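Local coordinates for protein geranyltranstransferase (IspA) (Helicobacter pylori, PDB 3LLW) that probably acts as a magnesium-dependent prenyltransferase of the FPP/GGPP synthase family, joining isoprenoid diphosphates in isoprenoid biosynthesis, at residues 17-22 against 77-81; 38-43 against 109-115; 181-185 against 252-258. One frame throughout, in Å; residues are numbered along the deposited sequence.

Contact 1. Residues 17-22 against 77-81; sequences RFESFL and FKIAL
An aromatic cluster of Phe18, Phe21 and Phe77 joins helix 6-23 to helix 73-94 where the two cross, their local axes 10.2 Å apart and inclined at -73°. So steep a crossing brings the backbones near each other over a short length, and bulky flat side chains suit the wide gap between the axes. Phe77 is the ring that touches both of the others. Its CG lies anti to its own carbonyl carbon (chi1 -77°), which brings the ring against the backbone of the first helix at Arg17 and Phe18: Phe18 CA sits over one face, 3.7 Å from the centroid of the Phe77 ring, a CH-pi contact. The Phe18 ring turns its edge to the face of Phe77 in a T-shaped pair, with planes at 71°. Phe21 takes the other end of the same residue, for Phe77 CB stands over the centre of the Phe21 ring, 3.6 Å from its centroid. This is helix packing of the all-alpha prenyl synthase fold, its side-chain contacts apolar, with no hydrogen bond passing between the segments. Small Ala80 lets Phe18 come close to the second helix, Phe18 CE1 lying 3.6 Å from Ala80 CB. One turn on from Phe77, Leu81 CD2 rests 3.7 Å from Phe21 CE2, whereas Leu81 CD1 meets Leu22 CD1 at 3.9 Å. Pro53 and Leu57 of helix 51-63 also pack against Phe18.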
loop_
_atom_site.group_PDB
_atom_site.type_symbol
_atom_site.label_atom_id
_atom_site.label_comp_id
_atom_site.label_asym_id
_atom_site.label_seq_id
_atom_site.Cartn_x
_atom_site.Cartn_y
_atom_site.Cartn_z
ATOM N N ARG A 17 17.558 -17.840 9.761
ATOM C CA ARG A 17 18.044 -16.506 10.074
ATOM C C ARG A 17 17.053 -15.416 9.652
ATOM O O ARG A 17 17.020 -14.341 10.264
ATOM C CB ARG A 17 19.398 -16.252 9.407
ATOM C CG ARG A 17 20.591 -16.909 10.078
ATOM C CD ARG A 17 21.840 -16.680 9.229
ATOM N NE ARG A 17 23.063 -17.087 9.919
ATOM C CZ ARG A 17 24.302 -16.882 9.473
ATOM N NH1 ARG A 17 24.520 -16.259 8.312
ATOM N NH2 ARG A 17 25.333 -17.306 10.196
ATOM N N PHE A 18 16.263 -15.668 8.604
ATOM C CA PHE A 18 15.220 -14.716 8.251
ATOM C C PHE A 18 14.158 -14.699 9.346
ATOM O O PHE A 18 13.658 -13.631 9.708
ATOM C CB PHE A 18 14.555 -14.996 6.897
ATOM C CG PHE A 18 13.232 -14.273 6.728
ATOM C CD1 PHE A 18 13.206 -12.905 6.451
ATOM C CD2 PHE A 18 12.018 -14.947 6.914
ATOM C CE1 PHE A 18 12.003 -12.227 6.326
ATOM C CE2 PHE A 18 10.789 -14.274 6.801
ATOM C CZ PHE A 18 10.780 -12.918 6.500
ATOM N N GLU A 19 13.819 -15.879 9.858
ATOM C CA GLU A 19 12.774 -16.002 10.876
ATOM C C GLU A 19 13.142 -15.238 12.153
ATOM O O GLU A 19 12.279 -14.660 12.814
ATOM C CB GLU A 19 12.457 -17.480 11.148
ATOM C CG GLU A 19 11.490 -17.765 12.329
ATOM C CD GLU A 19 10.103 -17.113 12.187
ATOM O OE1 GLU A 19 9.332 -17.501 11.283
ATOM O OE2 GLU A 19 9.773 -16.227 13.004
ATOM N N SER A 20 14.432 -15.198 12.470
ATOM C CA SER A 20 14.894 -14.512 13.667
ATOM C C SER A 20 14.811 -12.993 13.489
ATOM O O SER A 20 14.360 -12.280 14.387
ATOM C CB SER A 20 16.315 -14.949 14.013
ATOM O OG SER A 20 16.594 -14.677 15.366
ATOM N N PHE A 21 15.239 -12.522 12.318
ATOM C CA PHE A 21 15.110 -11.125 11.898
ATOM C C PHE A 21 13.670 -10.593 12.024
ATOM O O PHE A 21 13.453 -9.478 12.493
ATOM C CB PHE A 21 15.616 -11.004 10.456
ATOM C CG PHE A 21 15.415 -9.655 9.824
ATOM C CD1 PHE A 21 16.437 -8.703 9.854
ATOM C CD2 PHE A 21 14.243 -9.356 9.122
ATOM C CE1 PHE A 21 16.277 -7.453 9.236
ATOM C CE2 PHE A 21 14.072 -8.113 8.507
ATOM C CZ PHE A 21 15.089 -7.160 8.561
ATOM N N LEU A 22 12.711 -11.403 11.675
ATOM C CA LEU A 22 11.342 -11.011 11.731
ATOM C C LEU A 22 10.862 -10.922 13.173
ATOM O O LEU A 22 10.132 -10.045 13.531
ATOM C CB LEU A 22 10.530 -11.990 10.910
ATOM C CG LEU A 22 9.025 -11.963 10.910
ATOM C CD1 LEU A 22 8.476 -12.696 9.757
ATOM C CD2 LEU A 22 8.457 -12.478 12.173
ATOM N N PHE A 77 16.457 -9.509 3.671
ATOM C CA PHE A 77 15.482 -9.876 4.681
ATOM C C PHE A 77 14.348 -8.840 4.721
ATOM O O PHE A 77 13.197 -9.213 4.808
ATOM C CB PHE A 77 16.149 -10.023 6.046
ATOM C CG PHE A 77 16.914 -11.311 6.229
ATOM C CD1 PHE A 77 16.872 -12.324 5.275
ATOM C CD2 PHE A 77 17.639 -11.528 7.401
ATOM C CE1 PHE A 77 17.569 -13.509 5.460
ATOM C CE2 PHE A 77 18.331 -12.720 7.603
ATOM C CZ PHE A 77 18.294 -13.713 6.632
ATOM N N LYS A 78 14.689 -7.555 4.613
ATOM C CA LYS A 78 13.705 -6.475 4.495
ATOM C C LYS A 78 12.711 -6.731 3.359
ATOM O O LYS A 78 11.498 -6.716 3.583
ATOM C CB LYS A 78 14.408 -5.141 4.262
ATOM C CG LYS A 78 14.938 -4.478 5.514
ATOM C CD LYS A 78 15.777 -3.284 5.109
ATOM C CE LYS A 78 16.526 -2.672 6.284
ATOM N NZ LYS A 78 17.446 -1.585 5.807
ATOM N N ILE A 79 13.241 -6.996 2.160
ATOM C CA ILE A 79 12.443 -7.383 1.003
ATOM C C ILE A 79 11.567 -8.613 1.229
ATOM O O ILE A 79 10.374 -8.611 0.897
ATOM C CB ILE A 79 13.338 -7.629 -0.212
ATOM C CG1 ILE A 79 14.100 -6.332 -0.555
ATOM C CG2 ILE A 79 12.503 -8.162 -1.364
ATOM C CD1 ILE A 79 15.232 -6.493 -1.553
ATOM N N ALA A 80 12.158 -9.658 1.801
ATOM C CA ALA A 80 11.427 -10.867 2.149
ATOM C C ALA A 80 10.305 -10.554 3.150
ATOM O O ALA A 80 9.206 -11.102 3.042
ATOM C CB ALA A 80 12.384 -11.906 2.729
ATOM N N LEU A 81 10.598 -9.662 4.095
ATOM C CA LEU A 81 9.651 -9.216 5.121
ATOM C C LEU A 81 8.511 -8.389 4.505
ATOM O O LEU A 81 7.366 -8.459 4.976
ATOM C CB LEU A 81 10.368 -8.420 6.224
ATOM C CG LEU A 81 9.554 -8.035 7.475
ATOM C CD1 LEU A 81 8.772 -9.207 8.018
ATOM C CD2 LEU A 81 10.415 -7.410 8.556
#

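Contact 2. Residues 38-43 against 109-115; sequences KAFFEM and PTLHAKY
The backbone of helix 36-45 comes nearest the short helix 111-114 at Ala39 and Leu111, whose CA atoms are 7.4 Å apart, with Met43 facing Thr110 at a similar spacing. Across this gap Glu42 is gripped by two residues of the other segment, one at each carboxylate oxygen. Its CG is anti to the backbone N (chi1 -162°) and the chain runs on extended, which carries the carboxylate across to Lys114 and Tyr115. Tyr115 OH donates to Glu42 OE1 over 2.6 Å and meets the syn lone pair of that oxygen, and the carboxylate stands nearly upright to the phenol ring, the planes 79° apart. Lys114 NZ forms a salt bridge with Glu42 OE2 at 2.9 Å, but approaches from above the carboxylate plane, 38° out of it. Two donors of this kind would tend to favour the ionised carboxylate. A long lysine suits this exposed position, while tyrosine can give both a hydroxyl and an apolar ring: Ala39 CB touches Tyr115 CE2 at 3.6 Å, a closeness that the small methyl allows. Toward Leu111, which is buried, the contact turns apolar. Met43, bent at chi2 and chi3, slides past Leu111 in the opposite direction, so that Met43 CE reaches Leu111 CD2 at 3.7 Å and Met43 CG lies 3.7 Å from Leu111 CG. Ala120 and Ile123 of helix 117-137 and Ile92 of helix 73-94 close round Leu111, and Met43 also packs on Thr88. Thr110 holds the N-cap position, yet its OG1 makes no capping bond and pairs instead with Ala102 O, tying the helix start to the small hairpin of strands 104-105 and 108-109.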
loop_
_atom_site.group_PDB
_atom_site.type_symbol
_atom_site.label_atom_id
_atom_site.label_comp_id
_atom_site.label_asym_id
_atom_site.label_seq_id
_atom_site.Cartn_x
_atom_site.Cartn_y
_atom_site.Cartn_z
ATOM N N LYS A 38 1.973 -2.581 19.641
ATOM C CA LYS A 38 2.087 -4.036 19.795
ATOM C C LYS A 38 1.158 -4.755 18.815
ATOM O O LYS A 38 1.528 -5.786 18.246
ATOM C CB LYS A 38 1.867 -4.522 21.246
ATOM C CG LYS A 38 0.711 -3.873 22.012
ATOM C CD LYS A 38 1.177 -3.139 23.287
ATOM C CE LYS A 38 2.124 -1.955 23.012
ATOM N NZ LYS A 38 1.458 -0.794 22.347
ATOM N N ALA A 39 -0.027 -4.181 18.601
ATOM C CA ALA A 39 -1.011 -4.714 17.663
ATOM C C ALA A 39 -0.548 -4.682 16.193
ATOM O O ALA A 39 -1.019 -5.480 15.389
ATOM C CB ALA A 39 -2.293 -3.968 17.804
ATOM N N PHE A 40 0.360 -3.761 15.859
ATOM C CA PHE A 40 0.878 -3.614 14.489
ATOM C C PHE A 40 1.500 -4.888 13.911
ATOM O O PHE A 40 1.099 -5.328 12.842
ATOM C CB PHE A 40 1.877 -2.446 14.393
ATOM C CG PHE A 40 2.475 -2.262 13.020
ATOM C CD1 PHE A 40 1.660 -1.983 11.914
ATOM C CD2 PHE A 40 3.851 -2.361 12.830
ATOM C CE1 PHE A 40 2.210 -1.806 10.652
ATOM C CE2 PHE A 40 4.419 -2.187 11.564
ATOM C CZ PHE A 40 3.606 -1.909 10.474
ATOM N N PHE A 41 2.457 -5.481 14.627
ATOM C CA PHE A 41 3.219 -6.612 14.105
ATOM C C PHE A 41 2.761 -7.967 14.649
ATOM O O PHE A 41 3.224 -9.015 14.200
ATOM C CB PHE A 41 4.704 -6.396 14.379
ATOM C CG PHE A 41 5.600 -6.754 13.217
ATOM C CD1 PHE A 41 5.510 -6.062 12.004
ATOM C CD2 PHE A 41 6.549 -7.765 13.343
ATOM C CE1 PHE A 41 6.353 -6.380 10.921
ATOM C CE2 PHE A 41 7.397 -8.094 12.277
ATOM C CZ PHE A 41 7.297 -7.398 11.062
ATOM N N GLU A 42 1.841 -7.930 15.607
ATOM C CA GLU A 42 1.363 -9.105 16.320
ATOM C C GLU A 42 0.979 -10.290 15.421
ATOM O O GLU A 42 1.410 -11.418 15.668
ATOM C CB GLU A 42 0.170 -8.710 17.204
ATOM C CG GLU A 42 -0.134 -9.701 18.299
ATOM C CD GLU A 42 -1.206 -9.210 19.266
ATOM O OE1 GLU A 42 -1.249 -7.993 19.554
ATOM O OE2 GLU A 42 -1.993 -10.050 19.749
ATOM N N MET A 43 0.180 -10.032 14.380
ATOM C CA MET A 43 -0.243 -11.086 13.450
ATOM C C MET A 43 0.887 -11.531 12.502
ATOM O O MET A 43 0.814 -12.613 11.910
ATOM C CB MET A 43 -1.485 -10.665 12.652
ATOM C CG MET A 43 -2.708 -10.318 13.492
ATOM S SD MET A 43 -3.168 -11.549 14.737
ATOM C CE MET A 43 -2.887 -10.687 16.239
ATOM N N PRO A 109 -5.925 -15.246 19.125
ATOM C CA PRO A 109 -6.987 -14.282 18.782
ATOM C C PRO A 109 -6.611 -13.401 17.586
ATOM O O PRO A 109 -5.457 -12.977 17.459
ATOM C CB PRO A 109 -7.124 -13.418 20.047
ATOM C CG PRO A 109 -6.485 -14.208 21.148
ATOM C CD PRO A 109 -5.410 -15.041 20.494
ATOM N N THR A 110 -7.581 -13.161 16.710
ATOM C CA THR A 110 -7.425 -12.185 15.640
ATOM C C THR A 110 -7.613 -10.769 16.200
ATOM O O THR A 110 -8.145 -10.596 17.309
ATOM C CB THR A 110 -8.418 -12.438 14.504
ATOM O OG1 THR A 110 -9.732 -12.530 15.050
ATOM C CG2 THR A 110 -8.080 -13.735 13.775
ATOM N N LEU A 111 -7.188 -9.763 15.432
ATOM C CA LEU A 111 -7.208 -8.380 15.904
ATOM C C LEU A 111 -8.572 -7.805 16.314
ATOM O O LEU A 111 -8.647 -7.025 17.264
ATOM C CB LEU A 111 -6.515 -7.453 14.908
ATOM C CG LEU A 111 -5.026 -7.697 14.688
ATOM C CD1 LEU A 111 -4.527 -6.922 13.471
ATOM C CD2 LEU A 111 -4.235 -7.301 15.923
ATOM N N HIS A 112 -9.644 -8.182 15.625
ATOM C CA HIS A 112 -10.956 -7.648 15.999
ATOM C C HIS A 112 -11.543 -8.337 17.223
ATOM O O HIS A 112 -12.384 -7.765 17.925
ATOM C CB HIS A 112 -11.940 -7.711 14.835
ATOM C CG HIS A 112 -12.141 -9.084 14.300
ATOM N ND1 HIS A 112 -11.259 -9.660 13.408
ATOM C CD2 HIS A 112 -13.103 -10.009 14.540
ATOM C CE1 HIS A 112 -11.671 -10.882 13.117
ATOM N NE2 HIS A 112 -12.790 -11.116 13.788
ATOM N N ALA A 113 -11.108 -9.569 17.466
ATOM C CA ALA A 113 -11.515 -10.286 18.660
ATOM C C ALA A 113 -10.761 -9.736 19.866
ATOM O O ALA A 113 -11.372 -9.426 20.899
ATOM C CB ALA A 113 -11.277 -11.787 18.505
ATOM N N LYS A 114 -9.446 -9.598 19.719
ATOM C CA LYS A 114 -8.582 -9.151 20.806
ATOM C C LYS A 114 -8.758 -7.671 21.121
ATOM O O LYS A 114 -8.746 -7.268 22.288
ATOM C CB LYS A 114 -7.119 -9.461 20.501
ATOM C CG LYS A 114 -6.195 -9.223 21.693
ATOM C CD LYS A 114 -4.773 -9.685 21.420
ATOM C CE LYS A 114 -3.861 -9.325 22.589
ATOM N NZ LYS A 114 -2.587 -10.083 22.565
ATOM N N TYR A 115 -8.943 -6.865 20.083
ATOM C CA TYR A 115 -9.063 -5.421 20.270
ATOM C C TYR A 115 -10.438 -4.931 19.838
ATOM O O TYR A 115 -11.381 -4.960 20.631
ATOM C CB TYR A 115 -7.943 -4.693 19.524
ATOM C CG TYR A 115 -6.550 -5.130 19.919
ATOM C CD1 TYR A 115 -6.013 -4.791 21.171
ATOM C CD2 TYR A 115 -5.760 -5.870 19.040
ATOM C CE1 TYR A 115 -4.722 -5.183 21.535
ATOM C CE2 TYR A 115 -4.479 -6.274 19.391
ATOM C CZ TYR A 115 -3.959 -5.918 20.630
ATOM O OH TYR A 115 -2.685 -6.319 20.965
#

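Contact 3. Residues 181-185 against 252-258; sequences LTFLH and KNSFVNL
A helix start is docked here on helix 178-204, beside the magnesium-binding region of the fold: Asn253 centres an inverse gamma turn, and Ser254 N-caps helix 255-259 through a weak bond from Val256 N to Ser254 OG. His185 holds the turn, donating from NE2 to Asn253 O over 2.9 Å. The bond is bent, 139° at the hydrogen, and the donor is tilted 21° from the carbonyl plane. With CG anti to its carbonyl carbon (chi1 -70°), His185 sends its ring across to the turn, and His185 CD2 packs 3.7 Å from Phe255 CE2. A histidine suits the place because it offers both this N-H and a ring carbon for Phe255. Leu181 fills the middle of the contact with its two branches. Leu181 CD1 lies 3.5 Å from Asn253 O, while Leu181 CD2 sits over the centre of the Phe255 ring, 4.0 Å from its centroid, in a CH-pi contact, and touches Leu258 CD2 at 3.8 Å. Leu184 adds its CD2 beside the side chain of Asn253, whose ND2 is bonded to Phe171 O. The poorly ordered side chain of Lys252 is modelled about 6 Å from that of Asp100, a magnesium ligand, although no metal is bound in this chain. Helix 209-236 closes another flank, Val228 packing on Phe255 and Asp231 accepting from Phe255 N, while Asp168 of helix 161-170 packs against Leu184 and Asn253.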
loop_
_atom_site.group_PDB
_atom_site.type_symbol
_atom_site.label_atom_id
_atom_site.label_comp_id
_atom_site.label_asym_id
_atom_site.label_seq_id
_atom_site.Cartn_x
_atom_site.Cartn_y
_atom_site.Cartn_z
ATOM N N LEU A 181 -13.057 -20.794 -11.313
ATOM C CA LEU A 181 -12.348 -21.277 -10.122
ATOM C C LEU A 181 -10.820 -21.240 -10.258
ATOM O O LEU A 181 -10.117 -20.929 -9.293
ATOM C CB LEU A 181 -12.813 -22.676 -9.739
ATOM C CG LEU A 181 -12.346 -23.251 -8.392
ATOM C CD1 LEU A 181 -12.654 -22.325 -7.172
ATOM C CD2 LEU A 181 -12.931 -24.644 -8.200
ATOM N N THR A 182 -10.313 -21.544 -11.451
ATOM C CA THR A 182 -8.880 -21.439 -11.732
ATOM C C THR A 182 -8.455 -19.969 -11.715
ATOM O O THR A 182 -7.376 -19.629 -11.233
ATOM C CB THR A 182 -8.507 -22.098 -13.102
ATOM O OG1 THR A 182 -9.051 -23.421 -13.174
ATOM C CG2 THR A 182 -7.018 -22.214 -13.261
ATOM N N PHE A 183 -9.320 -19.103 -12.235
ATOM C CA PHE A 183 -9.097 -17.667 -12.243
ATOM C C PHE A 183 -9.085 -17.105 -10.824
ATOM O O PHE A 183 -8.249 -16.286 -10.486
ATOM C CB PHE A 183 -10.201 -16.995 -13.064
ATOM C CG PHE A 183 -10.014 -15.522 -13.262
ATOM C CD1 PHE A 183 -10.474 -14.605 -12.307
ATOM C CD2 PHE A 183 -9.424 -15.040 -14.419
ATOM C CE1 PHE A 183 -10.305 -13.233 -12.488
ATOM C CE2 PHE A 183 -9.267 -13.663 -14.617
ATOM C CZ PHE A 183 -9.704 -12.761 -13.643
ATOM N N LEU A 184 -10.038 -17.521 -10.000
ATOM C CA LEU A 184 -10.072 -17.039 -8.638
ATOM C C LEU A 184 -8.761 -17.378 -7.949
ATOM O O LEU A 184 -8.113 -16.494 -7.375
ATOM C CB LEU A 184 -11.328 -17.560 -7.912
ATOM C CG LEU A 184 -11.488 -17.945 -6.440
ATOM C CD1 LEU A 184 -10.644 -17.181 -5.463
ATOM C CD2 LEU A 184 -12.965 -17.757 -6.089
ATOM N N HIS A 185 -8.327 -18.628 -8.058
ATOM C CA HIS A 185 -7.147 -19.068 -7.320
ATOM C C HIS A 185 -5.821 -18.608 -7.919
ATOM O O HIS A 185 -4.862 -18.409 -7.167
ATOM C CB HIS A 185 -7.169 -20.583 -7.098
ATOM C CG HIS A 185 -8.210 -21.019 -6.121
ATOM N ND1 HIS A 185 -8.393 -20.393 -4.905
ATOM C CD2 HIS A 185 -9.116 -22.024 -6.168
ATOM C CE1 HIS A 185 -9.376 -20.987 -4.251
ATOM N NE2 HIS A 185 -9.832 -21.978 -4.996
ATOM N N LYS A 252 -16.691 -23.896 0.772
ATOM C CA LYS A 252 -15.807 -22.894 0.170
ATOM C C LYS A 252 -15.727 -23.060 -1.365
ATOM O O LYS A 252 -16.263 -24.027 -1.916
ATOM C CB LYS A 252 -14.416 -23.025 0.809
ATOM C CG LYS A 252 -13.562 -21.755 0.815
ATOM C CD LYS A 252 -12.214 -21.999 1.490
ATOM C CE LYS A 252 -11.263 -20.821 1.290
ATOM N NZ LYS A 252 -10.663 -20.790 -0.077
ATOM N N ASN A 253 -15.088 -22.104 -2.045
ATOM C CA ASN A 253 -14.785 -22.205 -3.478
ATOM C C ASN A 253 -13.551 -23.068 -3.673
ATOM O O ASN A 253 -12.433 -22.557 -3.733
ATOM C CB ASN A 253 -14.475 -20.839 -4.084
ATOM C CG ASN A 253 -15.657 -19.907 -4.101
ATOM O OD1 ASN A 253 -15.566 -18.796 -3.583
ATOM N ND2 ASN A 253 -16.758 -20.324 -4.733
ATOM N N SER A 254 -13.744 -24.373 -3.769
ATOM C CA SER A 254 -12.608 -25.269 -3.780
ATOM C C SER A 254 -12.707 -26.344 -4.857
ATOM O O SER A 254 -13.787 -26.642 -5.360
ATOM C CB SER A 254 -12.402 -25.867 -2.381
ATOM O OG SER A 254 -12.692 -27.244 -2.332
ATOM N N PHE A 255 -11.563 -26.919 -5.210
ATOM C CA PHE A 255 -11.512 -27.964 -6.222
ATOM C C PHE A 255 -12.100 -29.292 -5.756
ATOM O O PHE A 255 -12.503 -30.106 -6.573
ATOM C CB PHE A 255 -10.087 -28.154 -6.716
ATOM C CG PHE A 255 -9.653 -27.101 -7.675
ATOM C CD1 PHE A 255 -10.017 -27.175 -9.014
ATOM C CD2 PHE A 255 -8.896 -26.028 -7.243
ATOM C CE1 PHE A 255 -9.627 -26.189 -9.903
ATOM C CE2 PHE A 255 -8.494 -25.043 -8.138
ATOM C CZ PHE A 255 -8.863 -25.128 -9.462
ATOM N N VAL A 256 -12.156 -29.504 -4.445
ATOM C CA VAL A 256 -12.847 -30.666 -3.901
ATOM C C VAL A 256 -14.363 -30.573 -4.156
ATOM O O VAL A 256 -15.012 -31.578 -4.422
ATOM C CB VAL A 256 -12.498 -30.907 -2.403
ATOM C CG1 VAL A 256 -13.221 -32.147 -1.851
ATOM C CG2 VAL A 256 -10.965 -31.048 -2.225
ATOM N N ASN A 257 -14.916 -29.367 -4.117
ATOM C CA ASN A 257 -16.333 -29.180 -4.428
ATOM C C ASN A 257 -16.632 -29.312 -5.910
ATOM O O ASN A 257 -17.617 -29.947 -6.288
ATOM C CB ASN A 257 -16.843 -27.837 -3.910
ATOM C CG ASN A 257 -16.975 -27.815 -2.409
ATOM O OD1 ASN A 257 -16.919 -28.857 -1.761
ATOM N ND2 ASN A 257 -17.151 -26.625 -1.843
ATOM N N LEU A 258 -15.783 -28.708 -6.740
ATOM C CA LEU A 258 -15.949 -28.787 -8.183
ATOM C C LEU A 258 -15.717 -30.213 -8.686
ATOM O O LEU A 258 -16.535 -30.742 -9.429
ATOM C CB LEU A 258 -15.015 -27.804 -8.893
ATOM C CG LEU A 258 -15.032 -27.814 -10.427
ATOM C CD1 LEU A 258 -16.294 -27.217 -11.021
ATOM C CD2 LEU A 258 -13.841 -27.072 -10.937
#

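Contact 1 is the most buried of the three and its side chains meet without polar bonds, whereas contacts 2 and 3 are only partly buried and add them: a carboxylate with two donors in contact 2, a histidine reading a backbone carbonyl in contact 3. Contacts 1 and 2 touch through Phe41, which packs on Leu22 and Leu81; helix 73-94 supplies one side of contact 1 and packs against contact 2, so together they form one continuous packed region. Contact 3 stands apart, on the opposite side of the chain's centre from contact 1, with nearest atoms about 19 Å away. Contact 3, and at a greater distance contact 2, lie toward the magnesium-binding aspartates Asp94 and Asp100, but do not meet.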